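Local coordinates for protein 4-amino-4-deoxy-L-arabinose transferase or related glycosyltransferases of PMT family (PDB 5EZM) that probably transfers 4-amino-4-deoxy-L-arabinose from a polyprenyl phosphate carrier to lipid A, working as a zinc-binding membrane glycosyltransferase of the GT-C fold, at residues 58-63 / 156-160; 161-167 / 201-206; 376-380 / 424-428. All blocks are in the same frame, centred on the assembly; numbering follows the deposited sequence. Where two conformers were deposited one is given.

Followed from the N terminus, the three contacts come in series: each loop closes before the next opens, and none nests in or crosses another. Interaction 1 brings the start of helix 58-72 against the loop 156-160, closing a largely helical excursion of 92 residues near the centre of the chain. Interaction 2 begins at the very next residue and closes a short helical hairpin between helices 160-178 and 185-206. The two touch where Leu160 CD2 packs on Thr205 O at 3.6 Å. Interaction 3 pairs helices 369-389 and 403-430 far off, its centre about 34 Å and 35 Å from those of interactions 1 and 2, in a lipid-lined part of the membrane domain.

Interaction 1 (58-63 / 156-160); sequences DEGRYA and HFNTL
Glu59 reaches from the first turn of helix 58-72 into the loop 156-160, where its carboxylate receives the backbone N-H of Asn158. This bond, from Asn158 N to Glu59 OE2, is 2.8 Å long and nearly straight (171°), using the oxygen's anti lone pair. Glu59 CG also stands 3.8 Å from the Phe157 ring centroid, over the face, and the carboxylate lies almost parallel to the ring, 6° from its plane. A long, flat-ended acid suits this place because it offers methylene to the ring and oxygen to the loop. Asn158 CG is anti to the backbone N (chi1 -174°), which carries ND2 toward the helix for a weak bond from Asn158 ND2 to Glu59 O (3.2 Å). Tyr62, its side chain about 7 Å from that of the zinc ligand Glu87, completes the tight part: Leu160 CD1 sits above the middle of the Tyr62 ring, 3.4 Å from its centroid. Packing is looser at partly exposed Asp58, where Asp58 OD2 lies 4.0 Å from Thr159 OG1 and a salt bridge runs to Arg61 instead; bound MPG touches Phe157. An alanine in place of Glu59 would probably leave the Asn158 N-H and the salt-bridged Arg111 without their mate. In the GT-C membrane domain, helix 58-72 thus starts between the loop leading into helix 160-178 and helix 107-110, whose Ala110 touches Ala63 and Asn158.

Interaction 2 (161-167 / 201-206); sequences DMTLAGV and VAILTK. With MPG ([(Z)-octadec-9-enyl] (2R)-2,3-bis(oxidanyl)propanoate), chain B.
Val201 meets Val167 where helices 160-178 and 185-206, consecutive in the chain, run antiparallel (169°) as a helical hairpin of the GT-C membrane domain. Val201 CG1 and Val167 CG1 touch at 3.7 Å, the two side chains crossing at about a right angle, and bound lipid also touches both valines. One residue on, Ala202 fills the closest backbone approach, its CA 5.7 Å from Leu164 CA; a small methyl suits this point, and Ala202 CB fits between Leu164 CD1 (3.7 Å) and Val167 CG2 (3.8 Å). Thr205 uses its two branches differently. Its hydroxyl donates back to Val201 O from above the carbonyl plane, which pays the cost of a polar group in a buried interface, while Thr205 CG2, anti to the backbone N (OG1 takes chi1 -67°), lies 3.9 Å from Leu164 CB. Lys206, lining a lipid pocket, finishes the walk with a fully stretched chain beyond CG. Leu164 CD2 rests against Lys206 CD at 3.7 Å, so the aliphatic stem is treated as an apolar group and the charge emerges only at the tip. There Lys206 NZ forms a salt bridge of 2.7 Å with Asp161 OD1, approaching the oxygen nearly head-on, and MPG C9 lies 3.3 Å from Lys206 NZ.

Interaction 3 (376-380 / 424-428); sequences LIGMA and IAVAR. With MPG ([(Z)-octadec-9-enyl] (2R)-2,3-bis(oxidanyl)propanoate), chain I; MPG ([(Z)-octadec-9-enyl] (2R)-2,3-bis(oxidanyl)propanoate), chain C.
Leu376 and Ile424 mark the nearest backbone approach of segments 376-380 and 424-428, with their CA atoms 6.3 Å apart. The segments belong to helices 369-389 and 403-430, successive helices predicted to span the membrane, and pair as an antiparallel helical hairpin: their axes come within 10.3 Å at an angle of 164°. No hydrogen bond joins the segments, and aliphatic side chains, chiefly Leu376 and Ile424, pack between them. Ile424 does much of this work by sending its two arms to different places. Ile424 CD1, at the end of an extended arm that leaves anti to the carbonyl carbon (chi1 -68°), reaches the backbone of the other helix and lies 3.5 Å from Met379 O. Ile424 CG2 instead packs against Ala380 CB at 3.8 Å, a spot where a short side chain lets the isoleucine come close. Leu376 slides past Ile424 in the opposite direction, Leu376 CD2 lying 4.1 Å from Ala427 CB while CD1 rests by the backbone of Arg428. Helix 435-456 adds a third surface, its Tyr442 touching Leu376 and Met379. Bound lipid also borders the pair. One MPG molecule passes along the groove between the helices, beside Ile377, Ala380, Ala425 and Arg428. A second lies against Gly378, where the absence of a side chain lets MPG C3 come within 3.7 Å of Gly378 CA. Arg428 gives its aliphatic stem to the first lipid: Arg428 CG is 3.7 Å from that molecule's C1, which also lies at the edge of the guanidinium, near its plane.

Interaction 1 (58-63 / 156-160)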
loop_
_atom_site.group_PDB
_atom_site.type_symbol
_atom_site.label_atom_id
_atom_site.label_comp_id
_atom_site.label_asym_id
_atom_site.label_seq_id
_atom_site.Cartn_x
_atom_site.Cartn_y
_atom_site.Cartn_z
ATOM N N ASP A 58 -7.563 4.563 3.191
ATOM C CA ASP A 58 -6.553 3.612 3.654
ATOM C C ASP A 58 -5.492 4.280 4.524
ATOM O O ASP A 58 -5.297 3.901 5.686
ATOM C CB ASP A 58 -5.910 2.918 2.455
ATOM C CG ASP A 58 -6.879 2.014 1.723
ATOM O OD1 ASP A 58 -7.745 1.414 2.394
ATOM O OD2 ASP A 58 -6.776 1.907 0.482
ATOM N N GLU A 59 -4.779 5.266 3.969
ATOM C CA GLU A 59 -3.697 5.914 4.710
ATOM C C GLU A 59 -4.187 6.448 6.048
ATOM O O GLU A 59 -3.562 6.221 7.094
ATOM C CB GLU A 59 -3.093 7.049 3.883
ATOM C CG GLU A 59 -2.358 6.606 2.642
ATOM C CD GLU A 59 -1.393 7.661 2.153
ATOM O OE1 GLU A 59 -1.828 8.814 1.942
ATOM O OE2 GLU A 59 -0.194 7.341 2.000
ATOM N N GLY A 60 -5.313 7.163 6.028
ATOM C CA GLY A 60 -5.867 7.682 7.265
ATOM C C GLY A 60 -6.315 6.584 8.211
ATOM O O GLY A 60 -6.060 6.653 9.414
ATOM N N ARG A 61 -6.980 5.552 7.678
ATOM C CA ARG A 61 -7.495 4.482 8.529
ATOM C C ARG A 61 -6.371 3.774 9.274
ATOM O O ARG A 61 -6.441 3.584 10.495
ATOM C CB ARG A 61 -8.296 3.471 7.704
ATOM C CG ARG A 61 -8.510 2.147 8.437
ATOM C CD ARG A 61 -9.439 1.194 7.699
ATOM N NE ARG A 61 -9.094 1.067 6.288
ATOM C CZ ARG A 61 -9.948 1.276 5.293
ATOM N NH1 ARG A 61 -11.205 1.605 5.554
ATOM N NH2 ARG A 61 -9.548 1.146 4.036
ATOM N N TYR A 62 -5.324 3.367 8.557
ATOM C CA TYR A 62 -4.256 2.631 9.221
ATOM C C TYR A 62 -3.398 3.547 10.085
ATOM O O TYR A 62 -2.927 3.128 11.152
ATOM C CB TYR A 62 -3.422 1.884 8.180
ATOM C CG TYR A 62 -4.263 0.896 7.405
ATOM C CD1 TYR A 62 -5.084 -0.009 8.068
ATOM C CD2 TYR A 62 -4.275 0.897 6.017
ATOM C CE1 TYR A 62 -5.872 -0.902 7.373
ATOM C CE2 TYR A 62 -5.063 0.002 5.309
ATOM C CZ TYR A 62 -5.860 -0.894 5.994
ATOM O OH TYR A 62 -6.645 -1.786 5.299
ATOM N N ALA A 63 -3.210 4.804 9.667
ATOM C CA ALA A 63 -2.469 5.738 10.508
ATOM C C ALA A 63 -3.193 5.982 11.824
ATOM O O ALA A 63 -2.559 6.093 12.882
ATOM C CB ALA A 63 -2.242 7.054 9.768
ATOM N N HIS A 156 5.061 4.022 -1.282
ATOM C CA HIS A 156 4.939 5.315 -0.619
ATOM C C HIS A 156 3.497 5.665 -0.267
ATOM O O HIS A 156 3.199 6.829 0.024
ATOM C CB HIS A 156 5.549 6.413 -1.487
ATOM C CG HIS A 156 7.041 6.389 -1.517
ATOM N ND1 HIS A 156 7.756 5.326 -2.023
ATOM C CD2 HIS A 156 7.957 7.289 -1.088
ATOM C CE1 HIS A 156 9.049 5.575 -1.914
ATOM N NE2 HIS A 156 9.197 6.761 -1.350
ATOM N N PHE A 157 2.598 4.683 -0.275
ATOM C CA PHE A 157 1.183 4.910 -0.006
ATOM C C PHE A 157 0.753 3.979 1.115
ATOM O O PHE A 157 0.795 2.755 0.956
ATOM C CB PHE A 157 0.346 4.675 -1.265
ATOM C CG PHE A 157 -1.083 5.099 -1.127
ATOM C CD1 PHE A 157 -1.442 6.425 -1.300
ATOM C CD2 PHE A 157 -2.069 4.173 -0.826
ATOM C CE1 PHE A 157 -2.757 6.822 -1.172
ATOM C CE2 PHE A 157 -3.387 4.563 -0.701
ATOM C CZ PHE A 157 -3.732 5.890 -0.873
ATOM N N ASN A 158 0.333 4.555 2.241
ATOM C CA ASN A 158 0.093 3.777 3.451
ATOM C C ASN A 158 -1.106 2.846 3.307
ATOM O O ASN A 158 -2.243 3.232 3.594
ATOM C CB ASN A 158 -0.102 4.702 4.656
ATOM C CG ASN A 158 -0.222 3.941 5.958
ATOM O OD1 ASN A 158 0.208 2.792 6.061
ATOM N ND2 ASN A 158 -0.805 4.579 6.964
ATOM N N THR A 159 -0.848 1.615 2.874
ATOM C CA THR A 159 -1.872 0.587 2.767
ATOM C C THR A 159 -1.231 -0.753 3.092
ATOM O O THR A 159 -0.012 -0.913 3.007
ATOM C CB THR A 159 -2.509 0.563 1.371
ATOM O OG1 THR A 159 -3.615 -0.345 1.365
ATOM C CG2 THR A 159 -1.495 0.114 0.331
ATOM N N LEU A 160 -2.066 -1.723 3.472
ATOM C CA LEU A 160 -1.545 -3.031 3.861
ATOM C C LEU A 160 -0.980 -3.812 2.683
ATOM O O LEU A 160 -0.166 -4.721 2.891
ATOM C CB LEU A 160 -2.638 -3.856 4.542
ATOM C CG LEU A 160 -2.689 -3.806 6.068
ATOM C CD1 LEU A 160 -2.702 -2.374 6.562
ATOM C CD2 LEU A 160 -3.906 -4.555 6.572
#

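Interaction 2 (161-167 / 201-206)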
loop_
_atom_site.group_PDB
_atom_site.type_symbol
_atom_site.label_atom_id
_atom_site.label_comp_id
_atom_site.label_asym_id
_atom_site.label_seq_id
_atom_site.Cartn_x
_atom_site.Cartn_y
_atom_site.Cartn_z
ATOM N N ASP A 161 -1.376 -3.465 1.458
ATOM C CA ASP A 161 -1.004 -4.265 0.297
ATOM C C ASP A 161 0.501 -4.262 0.053
ATOM O O ASP A 161 1.053 -5.273 -0.398
ATOM C CB ASP A 161 -1.753 -3.762 -0.937
ATOM C CG ASP A 161 -3.260 -3.859 -0.778
ATOM O OD1 ASP A 161 -3.739 -4.903 -0.284
ATOM O OD2 ASP A 161 -3.965 -2.889 -1.134
ATOM N N MET A 162 1.183 -3.154 0.345
ATOM C CA MET A 162 2.626 -3.121 0.135
ATOM C C MET A 162 3.372 -3.862 1.241
ATOM O O MET A 162 4.399 -4.498 0.979
ATOM C CB MET A 162 3.114 -1.675 0.022
ATOM C CG MET A 162 4.638 -1.520 0.002
ATOM S SD MET A 162 5.511 -2.561 -1.201
ATOM C CE MET A 162 4.751 -2.029 -2.728
ATOM N N THR A 163 2.879 -3.795 2.480
ATOM C CA THR A 163 3.469 -4.601 3.545
ATOM C C THR A 163 3.361 -6.085 3.215
ATOM O O THR A 163 4.356 -6.828 3.263
ATOM C CB THR A 163 2.783 -4.296 4.879
ATOM O OG1 THR A 163 2.535 -2.890 4.987
ATOM C CG2 THR A 163 3.659 -4.732 6.037
ATOM N N LEU A 164 2.151 -6.530 2.856
ATOM C CA LEU A 164 1.968 -7.912 2.428
ATOM C C LEU A 164 2.831 -8.238 1.217
ATOM O O LEU A 164 3.333 -9.361 1.095
ATOM C CB LEU A 164 0.495 -8.173 2.121
ATOM C CG LEU A 164 0.156 -9.603 1.705
ATOM C CD1 LEU A 164 0.461 -10.564 2.840
ATOM C CD2 LEU A 164 -1.299 -9.712 1.279
ATOM N N ALA A 165 3.030 -7.268 0.320
ATOM C CA ALA A 165 3.846 -7.514 -0.863
ATOM C C ALA A 165 5.311 -7.710 -0.494
ATOM O O ALA A 165 6.010 -8.519 -1.117
ATOM C CB ALA A 165 3.692 -6.365 -1.856
ATOM N N GLY A 166 5.793 -6.979 0.510
ATOM C CA GLY A 166 7.180 -7.128 0.914
ATOM C C GLY A 166 7.430 -8.427 1.650
ATOM O O GLY A 166 8.423 -9.119 1.390
ATOM N N VAL A 167 6.531 -8.790 2.570
ATOM C CA VAL A 167 6.738 -10.039 3.297
ATOM C C VAL A 167 6.553 -11.239 2.372
ATOM O O VAL A 167 7.281 -12.236 2.474
ATOM C CB VAL A 167 5.816 -10.107 4.530
ATOM C CG1 VAL A 167 6.206 -9.032 5.525
ATOM C CG2 VAL A 167 4.370 -9.945 4.128
ATOM N N VAL A 201 4.422 -14.097 9.072
ATOM C CA VAL A 201 4.266 -12.646 9.136
ATOM C C VAL A 201 3.185 -12.184 8.165
ATOM O O VAL A 201 2.379 -11.300 8.482
ATOM C CB VAL A 201 5.612 -11.951 8.857
ATOM C CG1 VAL A 201 5.446 -10.439 8.907
ATOM C CG2 VAL A 201 6.670 -12.412 9.849
ATOM N N ALA A 202 3.143 -12.785 6.972
ATOM C CA ALA A 202 2.134 -12.407 5.988
ATOM C C ALA A 202 0.731 -12.711 6.496
ATOM O O ALA A 202 -0.196 -11.912 6.303
ATOM C CB ALA A 202 2.395 -13.123 4.662
ATOM N N ILE A 203 0.553 -13.863 7.147
ATOM C CA ILE A 203 -0.745 -14.182 7.735
ATOM C C ILE A 203 -1.104 -13.157 8.800
ATOM O O ILE A 203 -2.251 -12.699 8.883
ATOM C CB ILE A 203 -0.745 -15.616 8.298
ATOM C CG1 ILE A 203 -0.534 -16.631 7.171
ATOM C CG2 ILE A 203 -2.042 -15.894 9.044
ATOM C CD1 ILE A 203 -0.523 -18.078 7.633
ATOM N N LEU A 204 -0.124 -12.761 9.619
ATOM C CA LEU A 204 -0.343 -11.692 10.587
ATOM C C LEU A 204 -0.477 -10.323 9.939
ATOM O O LEU A 204 -0.716 -9.343 10.651
ATOM C CB LEU A 204 0.793 -11.663 11.610
ATOM C CG LEU A 204 0.814 -12.815 12.614
ATOM C CD1 LEU A 204 2.031 -12.716 13.522
ATOM C CD2 LEU A 204 -0.467 -12.824 13.428
ATOM N N THR A 205 -0.324 -10.225 8.621
ATOM C CA THR A 205 -0.487 -8.964 7.910
ATOM C C THR A 205 -1.850 -8.844 7.239
ATOM O O THR A 205 -2.506 -7.805 7.354
ATOM C CB THR A 205 0.625 -8.800 6.868
ATOM O OG1 THR A 205 1.885 -8.651 7.536
ATOM C CG2 THR A 205 0.366 -7.582 5.992
ATOM N N LYS A 206 -2.304 -9.897 6.541
ATOM C CA LYS A 206 -3.585 -9.807 5.847
ATOM C C LYS A 206 -4.313 -11.147 5.782
ATOM O O LYS A 206 -5.106 -11.372 4.861
ATOM C CB LYS A 206 -3.392 -9.249 4.436
ATOM C CG LYS A 206 -4.566 -8.430 3.931
ATOM C CD LYS A 206 -4.309 -7.921 2.527
ATOM C CE LYS A 206 -5.537 -7.246 1.949
ATOM N NZ LYS A 206 -5.337 -6.946 0.508
HETATM C C2 MPG B . -8.319 -17.751 1.705
HETATM C C3 MPG B . -8.381 -16.827 0.494
HETATM C C4 MPG B . -8.738 -15.399 0.881
HETATM C C5 MPG B . -8.560 -14.402 -0.276
HETATM C C6 MPG B . -8.698 -12.946 0.194
HETATM C C7 MPG B . -7.812 -11.981 -0.616
HETATM C C8 MPG B . -7.472 -10.696 0.178
HETATM C C9 MPG B . -6.088 -10.107 -0.198
HETATM C C1 MPG B . -8.227 -19.229 1.315
#

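Interaction 3 (376-380 / 424-428)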
loop_
_atom_site.group_PDB
_atom_site.type_symbol
_atom_site.label_atom_id
_atom_site.label_comp_id
_atom_site.label_asym_id
_atom_site.label_seq_id
_atom_site.Cartn_x
_atom_site.Cartn_y
_atom_site.Cartn_z
ATOM N N LEU A 376 13.914 2.233 -25.374
ATOM C CA LEU A 376 13.973 3.669 -25.111
ATOM C C LEU A 376 13.117 4.447 -26.097
ATOM O O LEU A 376 12.494 5.450 -25.732
ATOM C CB LEU A 376 15.419 4.160 -25.170
ATOM C CG LEU A 376 16.321 3.786 -24.000
ATOM C CD1 LEU A 376 17.742 4.275 -24.244
ATOM C CD2 LEU A 376 15.756 4.377 -22.730
ATOM N N ILE A 377 13.086 4.012 -27.359
ATOM C CA ILE A 377 12.249 4.683 -28.350
ATOM C C ILE A 377 10.779 4.541 -27.979
ATOM O O ILE A 377 10.034 5.529 -27.922
ATOM C CB ILE A 377 12.529 4.129 -29.757
ATOM C CG1 ILE A 377 13.948 4.491 -30.198
ATOM C CG2 ILE A 377 11.499 4.660 -30.742
ATOM C CD1 ILE A 377 14.323 3.934 -31.548
ATOM N N GLY A 378 10.341 3.306 -27.716
ATOM C CA GLY A 378 8.949 3.099 -27.346
ATOM C C GLY A 378 8.545 3.906 -26.124
ATOM O O GLY A 378 7.510 4.583 -26.122
ATOM N N MET A 379 9.366 3.854 -25.072
ATOM C CA MET A 379 9.016 4.555 -23.842
ATOM C C MET A 379 9.066 6.066 -24.020
ATOM O O MET A 379 8.298 6.789 -23.376
ATOM C CB MET A 379 9.932 4.125 -22.698
ATOM C CG MET A 379 9.416 4.561 -21.339
ATOM S SD MET A 379 7.711 4.028 -21.082
ATOM C CE MET A 379 7.284 4.935 -19.599
ATOM N N ALA A 380 9.961 6.561 -24.877
ATOM C CA ALA A 380 9.961 7.984 -25.191
ATOM C C ALA A 380 8.664 8.377 -25.881
ATOM O O ALA A 380 8.083 9.427 -25.580
ATOM C CB ALA A 380 11.162 8.338 -26.068
ATOM N N ILE A 424 14.989 9.440 -20.176
ATOM C CA ILE A 424 15.100 8.631 -21.389
ATOM C C ILE A 424 16.187 9.187 -22.300
ATOM O O ILE A 424 16.993 8.434 -22.867
ATOM C CB ILE A 424 13.739 8.562 -22.106
ATOM C CG1 ILE A 424 12.739 7.759 -21.274
ATOM C CG2 ILE A 424 13.885 7.970 -23.509
ATOM C CD1 ILE A 424 11.363 7.711 -21.883
ATOM N N ALA A 425 16.237 10.514 -22.442
ATOM C CA ALA A 425 17.215 11.140 -23.326
ATOM C C ALA A 425 18.638 10.901 -22.834
ATOM O O ALA A 425 19.511 10.477 -23.603
ATOM C CB ALA A 425 16.927 12.636 -23.444
ATOM N N VAL A 426 18.893 11.166 -21.550
ATOM C CA VAL A 426 20.243 10.960 -21.037
ATOM C C VAL A 426 20.597 9.474 -21.031
ATOM O O VAL A 426 21.765 9.108 -21.212
ATOM C CB VAL A 426 20.401 11.607 -19.646
ATOM C CG1 VAL A 426 19.274 11.205 -18.735
ATOM C CG2 VAL A 426 21.738 11.239 -19.027
ATOM N N ALA A 427 19.607 8.594 -20.859
ATOM C CA ALA A 427 19.873 7.163 -20.988
ATOM C C ALA A 427 20.319 6.816 -22.403
ATOM O O ALA A 427 21.252 6.023 -22.594
ATOM C CB ALA A 427 18.634 6.355 -20.603
ATOM N N ARG A 428 19.668 7.406 -23.408
ATOM C CA ARG A 428 20.108 7.208 -24.786
ATOM C C ARG A 428 21.517 7.750 -24.995
ATOM O O ARG A 428 22.301 7.177 -25.760
ATOM C CB ARG A 428 19.127 7.869 -25.755
ATOM C CG ARG A 428 19.510 7.719 -27.222
ATOM C CD ARG A 428 19.705 6.257 -27.590
ATOM N NE ARG A 428 20.082 6.089 -28.990
ATOM C CZ ARG A 428 21.336 6.060 -29.430
ATOM N NH1 ARG A 428 22.345 6.188 -28.578
ATOM N NH2 ARG A 428 21.582 5.903 -30.725
HETATM C C2 MPG I . 6.429 -0.120 -26.443
HETATM C C3 MPG I . 7.864 -0.446 -26.838
HETATM C C4 MPG I . 7.952 -1.687 -27.710
HETATM C C5 MPG I . 9.406 -2.123 -27.947
HETATM C C6 MPG I . 9.488 -3.497 -28.629
HETATM C C7 MPG I . 10.940 -3.965 -28.825
HETATM C C8 MPG I . 11.023 -5.397 -29.407
HETATM C C1 MPG I . 6.365 0.949 -25.349
HETATM C C2 MPG C . 14.999 8.344 -28.352
HETATM C C3 MPG C . 15.024 9.364 -27.221
HETATM C C4 MPG C . 14.159 10.576 -27.531
HETATM C C5 MPG C . 14.240 11.650 -26.434
HETATM C C6 MPG C . 13.153 12.723 -26.593
HETATM C C7 MPG C . 13.110 13.674 -25.385
HETATM C C1 MPG C . 15.939 7.163 -28.090
#